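Local coordinates for dihydrofolate reductase (Schistosoma mansoni, PDB 3VCO), which reduces 7,8-dihydrofolate to 5,6,7,8-tetrahydrofolate with NADPH, a step needed for thymidylate, purine and glycine synthesis, at residues C152-S157 with C196-P201. Residues are numbered along the deposited sequence; the frame is centred on the assembly and turned at random.
Sequences CTHILS and CVYDVP
Cys152 and Cys196 form a hydrogen-bonded antiparallel pair, a worked example of how an antiparallel register places side chains from beyond a bridge against each other. Cys152 N donates to Cys196 O (2.8 Å) and Cys196 N to Cys152 O (2.9 Å). The pair joins strand 148-156 to strand 191-200 in the large, mostly parallel sheet of the dihydrofolate reductase fold; next to Cys152, Thr153 OG1 hydrogen-bonds Asp48, which probably binds substrate. Because the bridge joins the first residue of each segment, the chains leave it in opposing directions, at 128° for the short segments.

Two residues beyond the bridge on each strand, on the face that carries both cysteines, His154 and Tyr198 reach back toward each other. His154 NE2 and Tyr198 OH share a bent hydrogen bond (2.7 Å) in which either may be the donor. With planes at 85°, the rings meet rim to rim. His154 CG lies beside the backbone N (chi1 -65°), swinging the imidazole back over Cys152 to the phenol.

Sulfur and apolar contacts surround this pair. Cys152 SG, of the same strand, sits 3.5 Å above one face of the His154 ring, while Cys196 SG approaches obliquely, 3.7 Å from His154 CD2. Cys152 CB touches the Tyr198 ring edge at CE2.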
ATOM      1  N   CYS A 152      -2.002  -7.793  -3.163  1.00 27.29           N
ATOM      2  CA  CYS A 152      -3.416  -7.750  -2.947  1.00 26.31           C
ATOM      3  C   CYS A 152      -3.811  -8.774  -1.866  1.00 29.03           C
ATOM      4  O   CYS A 152      -3.426  -9.943  -1.927  1.00 28.31           O
ATOM      5  CB  CYS A 152      -4.128  -8.090  -4.283  1.00 27.74           C
ATOM      6  SG  CYS A 152      -5.915  -7.955  -4.191  1.00 35.74           S
ATOM      7  N   THR A 153      -4.578  -8.322  -0.882  1.00 30.69           N
ATOM      8  CA  THR A 153      -5.304  -9.246  -0.033  1.00 26.37           C
ATOM      9  C   THR A 153      -6.724  -9.325  -0.535  1.00 24.43           C
ATOM     10  O   THR A 153      -7.469  -8.363  -0.441  1.00 32.60           O
ATOM     11  CB  THR A 153      -5.284  -8.742   1.397  1.00 29.15           C
ATOM     12  OG1 THR A 153      -3.905  -8.517   1.723  1.00 32.81           O
ATOM     13  CG2 THR A 153      -5.910  -9.761   2.340  1.00 34.50           C
ATOM     14  N   HIS A 154      -7.095 -10.484  -1.045  1.00 25.93           N
ATOM     15  CA  HIS A 154      -8.490 -10.766  -1.426  1.00 28.09           C
ATOM     16  C   HIS A 154      -9.293 -11.222  -0.226  1.00 38.33           C
ATOM     17  O   HIS A 154      -8.884 -12.113   0.487  1.00 38.86           O
ATOM     18  CB  HIS A 154      -8.534 -11.869  -2.475  1.00 30.78           C
ATOM     19  CG  HIS A 154      -7.896 -11.485  -3.782  1.00 37.04           C
ATOM     20  ND1 HIS A 154      -8.563 -10.786  -4.768  1.00 36.95           N
ATOM     21  CD2 HIS A 154      -6.670 -11.756  -4.281  1.00 33.34           C
ATOM     22  CE1 HIS A 154      -7.758 -10.606  -5.800  1.00 34.07           C
ATOM     23  NE2 HIS A 154      -6.596 -11.164  -5.522  1.00 36.90           N
ATOM     24  N   ILE A 155     -10.467 -10.646  -0.030  1.00 34.02           N
ATOM     25  CA  ILE A 155     -11.263 -10.963   1.140  1.00 40.49           C
ATOM     26  C   ILE A 155     -12.663 -11.353   0.709  1.00 39.63           C
ATOM     27  O   ILE A 155     -13.149 -10.830  -0.281  1.00 44.16           O
ATOM     28  CB  ILE A 155     -11.346  -9.725   2.023  1.00 42.87           C
ATOM     29  CG1 ILE A 155      -9.951  -9.383   2.550  1.00 38.36           C
ATOM     30  CG2 ILE A 155     -12.322  -9.942   3.165  1.00 53.77           C
ATOM     31  CD1 ILE A 155      -9.888  -8.043   3.317  1.00 41.20           C
ATOM     32  N   LEU A 156     -13.268 -12.314   1.403  1.00 41.32           N
ATOM     33  CA  LEU A 156     -14.675 -12.590   1.242  1.00 50.49           C
ATOM     34  C   LEU A 156     -15.374 -11.850   2.364  1.00 62.64           C
ATOM     35  O   LEU A 156     -15.262 -12.198   3.549  1.00 60.20           O
ATOM     36  CB  LEU A 156     -14.974 -14.079   1.257  1.00 53.20           C
ATOM     37  CG  LEU A 156     -14.914 -14.751  -0.109  1.00 53.88           C
ATOM     38  CD1 LEU A 156     -15.530 -16.116  -0.010  1.00 55.15           C
ATOM     39  CD2 LEU A 156     -15.610 -13.917  -1.180  1.00 55.95           C
ATOM     40  N   SER A 157     -16.061 -10.790   1.958  1.00 70.23           N
ATOM     41  CA  SER A 157     -16.559  -9.780   2.870  1.00 75.83           C
ATOM     42  C   SER A 157     -17.874 -10.207   3.506  1.00 80.69           C
ATOM     43  O   SER A 157     -18.874 -10.377   2.821  1.00 73.05           O
ATOM     44  CB  SER A 157     -16.751  -8.474   2.106  1.00 75.27           C
ATOM     45  OG  SER A 157     -15.515  -7.796   1.931  1.00 78.38           O
ATOM     46  N   CYS A 196      -2.200 -12.379  -2.826  1.00 30.22           N
ATOM     47  CA  CYS A 196      -1.821 -12.569  -4.228  1.00 27.45           C
ATOM     48  C   CYS A 196      -1.008 -11.350  -4.651  1.00 35.83           C
ATOM     49  O   CYS A 196      -1.220 -10.232  -4.168  1.00 34.39           O
ATOM     50  CB  CYS A 196      -3.061 -12.692  -5.112  1.00 34.14           C
ATOM     51  SG  CYS A 196      -3.954 -14.247  -4.973  1.00 39.46           S
ATOM     52  N   VAL A 197      -0.040 -11.582  -5.525  1.00 33.87           N
ATOM     53  CA  VAL A 197       0.814 -10.521  -6.012  1.00 25.57           C
ATOM     54  C   VAL A 197       0.787 -10.500  -7.551  1.00 25.27           C
ATOM     55  O   VAL A 197       0.923 -11.539  -8.196  1.00 29.01           O
ATOM     56  CB  VAL A 197       2.229 -10.741  -5.542  1.00 30.39           C
ATOM     57  CG1 VAL A 197       3.104  -9.612  -6.009  1.00 26.31           C
ATOM     58  CG2 VAL A 197       2.258 -10.871  -3.984  1.00 31.43           C
ATOM     59  N   TYR A 198       0.590  -9.312  -8.116  1.00 27.69           N
ATOM     60  CA  TYR A 198       0.368  -9.198  -9.541  1.00 29.22           C
ATOM     61  C   TYR A 198       1.262  -8.151 -10.152  1.00 27.94           C
ATOM     62  O   TYR A 198       1.430  -7.077  -9.582  1.00 33.88           O
ATOM     63  CB  TYR A 198      -1.074  -8.769  -9.832  1.00 32.62           C
ATOM     64  CG  TYR A 198      -2.175  -9.676  -9.259  1.00 32.45           C
ATOM     65  CD1 TYR A 198      -2.477 -10.903  -9.840  1.00 35.26           C
ATOM     66  CD2 TYR A 198      -2.892  -9.283  -8.150  1.00 29.46           C
ATOM     67  CE1 TYR A 198      -3.480 -11.718  -9.309  1.00 40.18           C
ATOM     68  CE2 TYR A 198      -3.904 -10.082  -7.620  1.00 32.24           C
ATOM     69  CZ  TYR A 198      -4.181 -11.286  -8.185  1.00 35.31           C
ATOM     70  OH  TYR A 198      -5.176 -12.041  -7.641  1.00 33.27           O
ATOM     71  N   ASP A 199       1.789  -8.463 -11.330  1.00 33.23           N
ATOM     72  CA  ASP A 199       2.450  -7.469 -12.164  1.00 34.75           C
ATOM     73  C   ASP A 199       1.486  -7.036 -13.239  1.00 31.88           C
ATOM     74  O   ASP A 199       0.905  -7.865 -13.916  1.00 33.10           O
ATOM     75  CB  ASP A 199       3.723  -8.045 -12.783  1.00 32.49           C
ATOM     76  CG  ASP A 199       4.849  -8.086 -11.798  1.00 34.67           C
ATOM     77  OD1 ASP A 199       4.880  -7.221 -10.901  1.00 38.33           O
ATOM     78  OD2 ASP A 199       5.691  -8.982 -11.902  1.00 39.17           O
ATOM     79  N   VAL A 200       1.301  -5.728 -13.365  1.00 34.09           N
ATOM     80  CA  VAL A 200       0.429  -5.195 -14.386  1.00 40.99           C
ATOM     81  C   VAL A 200       1.296  -5.094 -15.620  1.00 43.53           C
ATOM     82  O   VAL A 200       2.342  -4.453 -15.574  1.00 41.19           O
ATOM     83  CB  VAL A 200      -0.122  -3.796 -13.989  1.00 41.20           C
ATOM     84  CG1 VAL A 200      -1.032  -3.229 -15.075  1.00 40.24           C
ATOM     85  CG2 VAL A 200      -0.828  -3.860 -12.607  1.00 38.31           C
ATOM     86  N   PRO A 201       0.890  -5.773 -16.707  1.00 47.13           N
ATOM     87  CA  PRO A 201       1.708  -5.751 -17.926  1.00 57.70           C
ATOM     88  C   PRO A 201       1.621  -4.416 -18.633  1.00 54.84           C
ATOM     89  O   PRO A 201       2.724  -3.937 -18.883  1.00 67.56           O
ATOM     90  CB  PRO A 201       1.079  -6.854 -18.792  1.00 64.23           C
ATOM     91  CG  PRO A 201      -0.365  -6.934 -18.327  1.00 53.52           C
ATOM     92  CD  PRO A 201      -0.355  -6.561 -16.876  1.00 43.68           C
TER